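PDB 6Q9M: RIM-binding protein, isoform F from Drosophila melanogaster, which probably acts at the presynaptic active zone, coupling synaptic vesicle recruitment to release sites, with a central array of fibronectin type III domains. Local coordinates for residues N7-K12 with E32-N37. Numbering follows the deposited sequence.
Sequences NVPAPK and EPVGYN
Pro-9 carries the apolar part of this contact: its CG lies 3.6 Å from CG1 of Val-34, the two side chains crossing at about a right angle. A proline suits the place, since its compact ring presents carbons to Val-34. With chi1 at 85°, Val-34 sets CG1 between its backbone N and carbonyl carbon, where the methyl also lies over one face of the Tyr-36 ring, toward the rim. Val-8, a branched chain fit for burial, packs CG2 4.0 Å from CB of Asn-37.

Two carbons approach backbone oxygens: CB of Pro-9 lies 3.4 Å from O of Glu-32, and CE2, at the Tyr-36 ring edge, 4.0 Å from O of Asn-7.

The polar part is a surface salt bridge, NZ of Lys-12 to OE1 of Glu-32 at 3.1 Å, the ammonium approaching from above the carboxylate plane, 46° out of it; two long, oppositely charged chains can span this gap. An alanine at Lys-12 would probably leave the Glu-32 carboxylate without this partner and freer to turn.

In the first fibronectin type III domain, 7-12 leads into strand 12-20; the loop joining strands 23-29 and 39-46 holds 32-37. Val-8 and Pro-11 rest on strand 73-81, where OG of Ser-79 hydrogen-bonds O of Pro-9.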
loop_
_atom_site.group_PDB
_atom_site.type_symbol
_atom_site.label_atom_id
_atom_site.label_comp_id
_atom_site.label_asym_id
_atom_site.label_seq_id
_atom_site.Cartn_x
_atom_site.Cartn_y
_atom_site.Cartn_z
ATOM N N ASN A 7 -3.659 -14.222 1.655
ATOM C CA ASN A 7 -4.395 -15.487 1.639
ATOM C C ASN A 7 -5.211 -15.686 2.915
ATOM O O ASN A 7 -6.381 -16.074 2.855
ATOM C CB ASN A 7 -3.453 -16.680 1.459
ATOM C CG ASN A 7 -2.280 -16.384 0.556
ATOM O OD1 ASN A 7 -1.126 -16.505 0.975
ATOM N ND2 ASN A 7 -2.559 -16.030 -0.699
ATOM N N VAL A 8 -4.617 -15.407 4.075
ATOM C CA VAL A 8 -5.247 -15.681 5.370
ATOM C C VAL A 8 -6.504 -14.850 5.603
ATOM O O VAL A 8 -6.412 -13.626 5.760
ATOM C CB VAL A 8 -4.245 -15.444 6.509
ATOM C CG1 VAL A 8 -4.918 -15.625 7.837
ATOM C CG2 VAL A 8 -3.041 -16.374 6.359
ATOM N N PRO A 9 -7.678 -15.479 5.713
ATOM C CA PRO A 9 -8.885 -14.745 6.118
ATOM C C PRO A 9 -8.681 -14.005 7.433
ATOM O O PRO A 9 -7.979 -14.473 8.336
ATOM C CB PRO A 9 -9.945 -15.854 6.251
ATOM C CG PRO A 9 -9.465 -16.941 5.379
ATOM C CD PRO A 9 -7.963 -16.894 5.418
ATOM N N ALA A 10 -9.335 -12.856 7.546
ATOM C CA ALA A 10 -9.086 -11.904 8.614
ATOM C C ALA A 10 -10.308 -11.719 9.509
ATOM O O ALA A 10 -11.444 -11.949 9.079
ATOM C CB ALA A 10 -8.674 -10.555 8.007
ATOM N N PRO A 11 -10.114 -11.292 10.756
ATOM C CA PRO A 11 -11.261 -11.059 11.640
ATOM C C PRO A 11 -12.116 -9.914 11.125
ATOM O O PRO A 11 -11.685 -9.106 10.308
ATOM C CB PRO A 11 -10.625 -10.714 13.004
ATOM C CG PRO A 11 -9.140 -11.026 12.855
ATOM C CD PRO A 11 -8.851 -10.847 11.377
ATOM N N LYS A 12 -13.359 -9.876 11.592
ATOM C CA LYS A 12 -14.329 -8.872 11.175
ATOM C C LYS A 12 -14.975 -8.234 12.403
ATOM O O LYS A 12 -14.838 -8.711 13.528
ATOM C CB LYS A 12 -15.395 -9.483 10.253
ATOM C CG LYS A 12 -14.832 -10.443 9.196
ATOM C CD LYS A 12 -15.908 -11.363 8.591
ATOM C CE LYS A 12 -17.297 -10.741 8.638
ATOM N NZ LYS A 12 -18.235 -11.325 7.622
ATOM N N GLU A 32 -14.464 -15.659 8.222
ATOM C CA GLU A 32 -15.119 -16.683 7.419
ATOM C C GLU A 32 -14.108 -17.753 7.018
ATOM O O GLU A 32 -12.993 -17.419 6.603
ATOM C CB GLU A 32 -15.755 -16.059 6.180
ATOM C CG GLU A 32 -16.415 -14.724 6.467
ATOM C CD GLU A 32 -17.179 -14.181 5.281
ATOM O OE1 GLU A 32 -17.231 -12.940 5.136
ATOM O OE2 GLU A 32 -17.730 -14.992 4.499
ATOM N N PRO A 33 -14.450 -19.031 7.111
ATOM C CA PRO A 33 -13.520 -20.064 6.651
ATOM C C PRO A 33 -13.418 -20.058 5.135
ATOM O O PRO A 33 -14.403 -19.838 4.426
ATOM C CB PRO A 33 -14.164 -21.356 7.151
ATOM C CG PRO A 33 -15.622 -21.039 7.126
ATOM C CD PRO A 33 -15.743 -19.597 7.527
ATOM N N VAL A 34 -12.204 -20.294 4.639
ATOM C CA VAL A 34 -11.940 -20.308 3.208
ATOM C C VAL A 34 -11.478 -21.672 2.712
ATOM O O VAL A 34 -11.341 -21.867 1.496
ATOM C CB VAL A 34 -10.924 -19.213 2.818
ATOM C CG1 VAL A 34 -9.495 -19.695 3.004
ATOM C CG2 VAL A 34 -11.159 -18.745 1.399
ATOM N N GLY A 35 -11.267 -22.637 3.611
ATOM C CA GLY A 35 -10.819 -23.963 3.261
ATOM C C GLY A 35 -9.346 -24.202 3.523
ATOM O O GLY A 35 -8.959 -25.335 3.836
ATOM N N TYR A 36 -8.518 -23.168 3.395
ATOM C CA TYR A 36 -7.101 -23.229 3.722
ATOM C C TYR A 36 -6.770 -22.148 4.743
ATOM O O TYR A 36 -7.583 -21.267 5.038
ATOM C CB TYR A 36 -6.219 -23.080 2.467
ATOM C CG TYR A 36 -6.585 -21.951 1.516
ATOM C CD1 TYR A 36 -7.268 -22.208 0.331
ATOM C CD2 TYR A 36 -6.218 -20.635 1.785
ATOM C CE1 TYR A 36 -7.594 -21.187 -0.546
ATOM C CE2 TYR A 36 -6.542 -19.603 0.910
ATOM C CZ TYR A 36 -7.231 -19.890 -0.253
ATOM O OH TYR A 36 -7.557 -18.877 -1.125
ATOM N N ASN A 37 -5.560 -22.239 5.297
ATOM C CA ASN A 37 -5.053 -21.231 6.224
ATOM C C ASN A 37 -6.044 -20.971 7.357
ATOM O O ASN A 37 -6.287 -19.826 7.741
ATOM C CB ASN A 37 -4.730 -19.922 5.488
ATOM C CG ASN A 37 -3.416 -19.976 4.723
ATOM O OD1 ASN A 37 -2.515 -20.743 5.062
ATOM N ND2 ASN A 37 -3.303 -19.154 3.685
#